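Local coordinates for fumarylacetoacetate hydrolase (Burkholderia xenovorans, PDB 5TI1), which probably catalyses the hydrolysis of fumarylacetoacetate to fumarate and acetoacetate, the last step of phenylalanine and tyrosine breakdown, with magnesium bound at its active site, at residues S262-D265 against I266-W269; S409-E412 against D413-L417. All coordinates share one frame; numbering follows the deposited sequence.

Overall arrangement
Following the chain, contact 1 comes first, where strand 252-263 runs straight into helix 264-270; it closes the first helical turn rather than a loop. Contact 2 follows far later, where the loop after strand 407-408 reverses into strand 416-424 through a four-residue turn. The two lie in series, neither nested nor crossed, and their centres are about 16 Å apart. They meet where R264 CD packs on F410 CE1 at 4.2 Å. Strand 223-233 links them further: R264 pairs with its acidic residues D224 and E226, while I411 and L417 pack on I225. A metal-bearing sheet is thus joined to the strand pair 416-424 and 429-440.

Contact 1 (S262-D265 against I266-W269); sequences SARD and IQQW
The carboxylate of D265, in the first turn of helix 264-270, folds forward onto the backbone N-H of the next residue, I266. Its CB already lies 3.2 Å from I266 N. CG, turned between the backbone N and the carbonyl carbon (chi1 48°), stays close to the same N. OD1 takes the N-H of I266 at 2.9 Å, the donor lying above the carboxylate plane and the bond rather bent at 132°. OD2, the other oxygen, accepts from R221 N. An aspartate suits this place: its short chain can serve a first-turn N-H, and its negative charge would be favoured by the positive end of the helix dipole.

The N-cap residue is A263. Its carbonyl O receives Q267 N at 2.9 Å, in the carbonyl plane, and the next bond of the helix, Q268 N to R264 O, is 3.0 Å long. A263 is buried, its CB packed on P203 of strand 200-207 and on C220, and small enough to leave I266 CD1 room at 3.9 Å.

Q267 stretches fully from the helix (CG anti to the backbone N, chi1 -178°). Its CB rests 3.4 Å from R264 O, and NE2 arrives at the edge of the R264 guanidinium, 4.5 Å from NH1. Q267 is a predicted substrate-binding residue. S262 CB lies over one face of the same guanidinium, 3.8 Å above its plane but displaced toward its rim. The group forms salt bridges with D224 and the magnesium ligand E226; R264 is therefore a second-shell residue of the metal site.

The helix continues strand 252-263 outward: I266 lies against L207 of strand 200-207 and A279 of helix 278-281, W269 NE1 bonds Q206 of that strand 200-207, and W269 O meets N178 of the second subunit.

Contact 2 (S409-E412 against D413-L417); sequences SFIE and DGDEL
E412 and D415 grip each other twice across a tight reversal. E412 N donates to D415 OD2 at 2.9 Å, almost straight at 165° though well above the carboxylate plane. D415 N returns a bond to E412 O at 3.1 Å. With CG beside its own backbone N (chi1 -70°), D415 folds its carboxylate inward, and aspartate has just the length to reach that N-H. Alongside, I411 CG2 touches D415 CB and L417 CD2, each at 3.8 Å; the branched isoleucine presents CG2 to both residues while its CD1 lies by L417 CG, a fit for a buried apolar place.

Farther out, R408 pairs with both D415 OD2 and E412 OE2, which would ease the nearness of two like charges. R202 forms a salt bridge with D413 OD1 and a hydrogen bond with the carbonyl O of I411, tying the turn to the residue before it. I411 and L417 also pack on I225 of strand 223-233.

Residues 412-415 form a type II beta turn. G414 takes its third position, where phi is 80° and a CB would crowd the preceding carbonyl O. The turn delivers the chain into strand 416-424, paired with strand 429-440 in the fumarylacetoacetate hydrolase C-terminal region.

Contact 1 (S262-D265 against I266-W269)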
ATOM      1  N   SER B 262     -13.864   1.216 -10.519  1.00 32.75           N
ATOM      2  CA  SER B 262     -12.951   1.141 -11.651  1.00 28.42           C
ATOM      3  C   SER B 262     -13.353   2.148 -12.715  1.00 27.17           C
ATOM      4  O   SER B 262     -14.531   2.232 -13.075  1.00 28.46           O
ATOM      5  CB  SER B 262     -12.943  -0.264 -12.253  1.00 26.95           C
ATOM      6  OG  SER B 262     -12.329  -1.188 -11.360  1.00 31.61           O
ATOM      7  N   ALA B 263     -12.370   2.893 -13.227  1.00 27.04           N
ATOM      8  CA  ALA B 263     -12.540   3.758 -14.395  1.00 30.97           C
ATOM      9  C   ALA B 263     -11.903   3.034 -15.576  1.00 37.90           C
ATOM     10  O   ALA B 263     -10.688   3.109 -15.783  1.00 32.42           O
ATOM     11  CB  ALA B 263     -11.904   5.122 -14.161  1.00 30.50           C
ATOM     12  N   ARG B 264     -12.724   2.318 -16.349  1.00 35.03           N
ATOM     13  CA  ARG B 264     -12.173   1.332 -17.274  1.00 37.82           C
ATOM     14  C   ARG B 264     -11.514   1.966 -18.484  1.00 40.35           C
ATOM     15  O   ARG B 264     -10.558   1.394 -19.018  1.00 41.79           O
ATOM     16  CB  ARG B 264     -13.255   0.362 -17.727  1.00 38.31           C
ATOM     17  CG  ARG B 264     -13.893  -0.325 -16.563  1.00 40.58           C
ATOM     18  CD  ARG B 264     -14.462  -1.662 -16.923  1.00 43.69           C
ATOM     19  NE  ARG B 264     -14.925  -2.305 -15.706  1.00 39.24           N
ATOM     20  CZ  ARG B 264     -14.140  -2.976 -14.875  1.00 36.70           C
ATOM     21  NH1 ARG B 264     -12.836  -3.113 -15.135  1.00 33.07           N
ATOM     22  NH2 ARG B 264     -14.663  -3.510 -13.780  1.00 34.66           N
ATOM     23  N   ASP B 265     -12.000   3.127 -18.933  1.00 30.45           N
ATOM     24  CA  ASP B 265     -11.329   3.795 -20.043  1.00 31.84           C
ATOM     25  C   ASP B 265      -9.987   4.366 -19.608  1.00 32.57           C
ATOM     26  O   ASP B 265      -9.010   4.303 -20.362  1.00 35.31           O
ATOM     27  CB  ASP B 265     -12.224   4.877 -20.666  1.00 35.18           C
ATOM     28  CG  ASP B 265     -12.872   5.803 -19.641  1.00 38.37           C
ATOM     29  OD1 ASP B 265     -12.741   5.579 -18.424  1.00 36.58           O
ATOM     30  OD2 ASP B 265     -13.536   6.770 -20.069  1.00 34.01           O
ATOM     31  N   ILE B 266      -9.912   4.915 -18.391  1.00 28.92           N
ATOM     32  CA  ILE B 266      -8.619   5.303 -17.833  1.00 27.98           C
ATOM     33  C   ILE B 266      -7.709   4.083 -17.724  1.00 28.90           C
ATOM     34  O   ILE B 266      -6.498   4.167 -17.967  1.00 31.02           O
ATOM     35  CB  ILE B 266      -8.815   5.999 -16.468  1.00 28.17           C
ATOM     36  CG1 ILE B 266      -9.537   7.343 -16.652  1.00 31.39           C
ATOM     37  CG2 ILE B 266      -7.486   6.230 -15.764  1.00 25.78           C
ATOM     38  CD1 ILE B 266      -9.725   8.122 -15.358  1.00 25.48           C
ATOM     39  N   GLN B 267      -8.283   2.921 -17.396  1.00 28.95           N
ATOM     40  CA  GLN B 267      -7.459   1.730 -17.189  1.00 28.36           C
ATOM     41  C   GLN B 267      -6.843   1.257 -18.496  1.00 37.32           C
ATOM     42  O   GLN B 267      -5.651   0.930 -18.550  1.00 43.22           O
ATOM     43  CB  GLN B 267      -8.282   0.604 -16.556  1.00 31.09           C
ATOM     44  CG  GLN B 267      -7.452  -0.657 -16.257  1.00 40.54           C
ATOM     45  CD  GLN B 267      -8.265  -1.800 -15.657  1.00 45.49           C
ATOM     46  OE1 GLN B 267      -8.580  -1.795 -14.470  1.00 44.45           O
ATOM     47  NE2 GLN B 267      -8.590  -2.796 -16.478  1.00 48.59           N
ATOM     48  N   GLN B 268      -7.649   1.206 -19.558  1.00 39.84           N
ATOM     49  CA  GLN B 268      -7.187   0.703 -20.847  1.00 38.84           C
ATOM     50  C   GLN B 268      -5.934   1.430 -21.318  1.00 39.08           C
ATOM     51  O   GLN B 268      -5.006   0.809 -21.850  1.00 44.89           O
ATOM     52  CB  GLN B 268      -8.301   0.847 -21.883  1.00 44.04           C
ATOM     53  CG  GLN B 268      -8.365  -0.277 -22.888  1.00 57.20           C
ATOM     54  CD  GLN B 268      -8.840  -1.573 -22.261  1.00 68.13           C
ATOM     55  OE1 GLN B 268      -8.053  -2.317 -21.678  1.00 66.88           O
ATOM     56  NE2 GLN B 268     -10.139  -1.845 -22.372  1.00 74.58           N
ATOM     57  N   TRP B 269      -5.883   2.747 -21.110  1.00 33.47           N
ATOM     58  CA  TRP B 269      -4.794   3.548 -21.651  1.00 34.06           C
ATOM     59  C   TRP B 269      -3.532   3.493 -20.789  1.00 33.50           C
ATOM     60  O   TRP B 269      -2.425   3.587 -21.329  1.00 32.98           O
ATOM     61  CB  TRP B 269      -5.271   4.991 -21.822  1.00 32.96           C
ATOM     62  CG  TRP B 269      -4.206   5.992 -22.159  1.00 35.39           C
ATOM     63  CD1 TRP B 269      -3.884   7.112 -21.444  1.00 34.25           C
ATOM     64  CD2 TRP B 269      -3.339   5.987 -23.303  1.00 37.20           C
ATOM     65  NE1 TRP B 269      -2.874   7.806 -22.072  1.00 33.91           N
ATOM     66  CE2 TRP B 269      -2.520   7.135 -23.213  1.00 33.25           C
ATOM     67  CE3 TRP B 269      -3.181   5.127 -24.396  1.00 43.48           C
ATOM     68  CZ2 TRP B 269      -1.549   7.439 -24.168  1.00 33.94           C
ATOM     69  CZ3 TRP B 269      -2.216   5.433 -25.348  1.00 43.22           C
ATOM     70  CH2 TRP B 269      -1.411   6.578 -25.224  1.00 39.08           C
TER

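Contact 2 (S409-E412 against D413-L417)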
ATOM      1  N   SER B 409     -25.512   1.400 -19.083  1.00 38.93           N
ATOM      2  CA  SER B 409     -24.326   0.709 -19.567  1.00 39.88           C
ATOM      3  C   SER B 409     -23.282   0.752 -18.462  1.00 40.24           C
ATOM      4  O   SER B 409     -23.034  -0.261 -17.805  1.00 35.91           O
ATOM      5  CB  SER B 409     -23.812   1.334 -20.860  1.00 40.56           C
ATOM      6  OG  SER B 409     -24.649   0.968 -21.939  1.00 44.76           O
ATOM      7  N   PHE B 410     -22.699   1.920 -18.218  1.00 36.94           N
ATOM      8  CA  PHE B 410     -21.844   2.131 -17.058  1.00 38.82           C
ATOM      9  C   PHE B 410     -22.543   3.082 -16.084  1.00 38.97           C
ATOM     10  O   PHE B 410     -23.672   3.520 -16.318  1.00 41.65           O
ATOM     11  CB  PHE B 410     -20.460   2.618 -17.500  1.00 32.65           C
ATOM     12  CG  PHE B 410     -19.666   1.560 -18.213  1.00 33.39           C
ATOM     13  CD1 PHE B 410     -18.939   0.614 -17.494  1.00 32.95           C
ATOM     14  CD2 PHE B 410     -19.694   1.467 -19.594  1.00 39.87           C
ATOM     15  CE1 PHE B 410     -18.225  -0.389 -18.148  1.00 37.69           C
ATOM     16  CE2 PHE B 410     -18.991   0.477 -20.256  1.00 43.18           C
ATOM     17  CZ  PHE B 410     -18.249  -0.460 -19.533  1.00 41.25           C
ATOM     18  N   ILE B 411     -21.877   3.364 -14.960  1.00 32.69           N
ATOM     19  CA  ILE B 411     -22.495   4.144 -13.892  1.00 32.18           C
ATOM     20  C   ILE B 411     -22.607   5.611 -14.294  1.00 30.46           C
ATOM     21  O   ILE B 411     -21.680   6.195 -14.869  1.00 34.43           O
ATOM     22  CB  ILE B 411     -21.692   4.008 -12.589  1.00 33.01           C
ATOM     23  CG1 ILE B 411     -21.630   2.551 -12.116  1.00 29.60           C
ATOM     24  CG2 ILE B 411     -22.300   4.885 -11.501  1.00 28.56           C
ATOM     25  CD1 ILE B 411     -20.565   2.340 -11.044  1.00 28.53           C
ATOM     26  N   GLU B 412     -23.728   6.224 -13.958  1.00 30.20           N
ATOM     27  CA  GLU B 412     -23.965   7.624 -14.265  1.00 29.99           C
ATOM     28  C   GLU B 412     -23.951   8.453 -12.984  1.00 29.74           C
ATOM     29  O   GLU B 412     -24.042   7.919 -11.872  1.00 28.55           O
ATOM     30  CB  GLU B 412     -25.283   7.776 -15.043  1.00 37.15           C
ATOM     31  CG  GLU B 412     -25.029   7.711 -16.539  1.00 37.33           C
ATOM     32  CD  GLU B 412     -26.144   7.082 -17.314  1.00 55.79           C
ATOM     33  OE1 GLU B 412     -25.879   6.605 -18.438  1.00 61.57           O
ATOM     34  OE2 GLU B 412     -27.286   7.068 -16.812  1.00 66.69           O
ATOM     35  N   ASP B 413     -23.781   9.769 -13.157  1.00 33.46           N
ATOM     36  CA  ASP B 413     -23.711  10.677 -12.021  1.00 30.69           C
ATOM     37  C   ASP B 413     -25.004  10.622 -11.217  1.00 31.43           C
ATOM     38  O   ASP B 413     -26.100  10.546 -11.778  1.00 31.09           O
ATOM     39  CB  ASP B 413     -23.443  12.108 -12.497  1.00 28.21           C
ATOM     40  CG  ASP B 413     -22.039  12.289 -13.079  1.00 29.31           C
ATOM     41  OD1 ASP B 413     -21.182  11.385 -12.938  1.00 26.81           O
ATOM     42  OD2 ASP B 413     -21.789  13.359 -13.671  1.00 29.97           O
ATOM     43  N   GLY B 414     -24.870  10.643  -9.891  1.00 34.86           N
ATOM     44  CA  GLY B 414     -26.010  10.527  -9.012  1.00 27.59           C
ATOM     45  C   GLY B 414     -26.525   9.113  -8.789  1.00 28.24           C
ATOM     46  O   GLY B 414     -27.437   8.933  -7.967  1.00 30.23           O
ATOM     47  N   ASP B 415     -26.007   8.115  -9.507  1.00 28.53           N
ATOM     48  CA  ASP B 415     -26.328   6.717  -9.207  1.00 29.25           C
ATOM     49  C   ASP B 415     -25.729   6.305  -7.867  1.00 28.44           C
ATOM     50  O   ASP B 415     -24.563   6.592  -7.576  1.00 27.50           O
ATOM     51  CB  ASP B 415     -25.769   5.778 -10.278  1.00 29.63           C
ATOM     52  CG  ASP B 415     -26.467   5.885 -11.616  1.00 37.88           C
ATOM     53  OD1 ASP B 415     -27.465   6.637 -11.753  1.00 31.03           O
ATOM     54  OD2 ASP B 415     -26.001   5.179 -12.541  1.00 31.16           O
ATOM     55  N   GLU B 416     -26.512   5.595  -7.061  1.00 29.00           N
ATOM     56  CA  GLU B 416     -26.007   4.990  -5.835  1.00 30.44           C
ATOM     57  C   GLU B 416     -25.876   3.485  -6.047  1.00 33.90           C
ATOM     58  O   GLU B 416     -26.829   2.826  -6.475  1.00 30.63           O
ATOM     59  CB  GLU B 416     -26.917   5.287  -4.636  1.00 35.62           C
ATOM     60  CG  GLU B 416     -26.423   4.662  -3.320  1.00 40.25           C
ATOM     61  CD  GLU B 416     -27.275   5.039  -2.106  1.00 41.64           C
ATOM     62  OE1 GLU B 416     -28.512   4.814  -2.127  1.00 34.23           O
ATOM     63  OE2 GLU B 416     -26.695   5.552  -1.122  1.00 36.24           O
ATOM     64  N   LEU B 417     -24.694   2.948  -5.762  1.00 31.75           N
ATOM     65  CA  LEU B 417     -24.406   1.529  -5.942  1.00 30.80           C
ATOM     66  C   LEU B 417     -24.279   0.895  -4.566  1.00 31.18           C
ATOM     67  O   LEU B 417     -23.481   1.360  -3.744  1.00 30.20           O
ATOM     68  CB  LEU B 417     -23.127   1.328  -6.759  1.00 28.77           C
ATOM     69  CG  LEU B 417     -23.259   1.388  -8.288  1.00 29.36           C
ATOM     70  CD1 LEU B 417     -23.996   0.156  -8.803  1.00 30.75           C
ATOM     71  CD2 LEU B 417     -23.921   2.673  -8.804  1.00 31.59           C
TER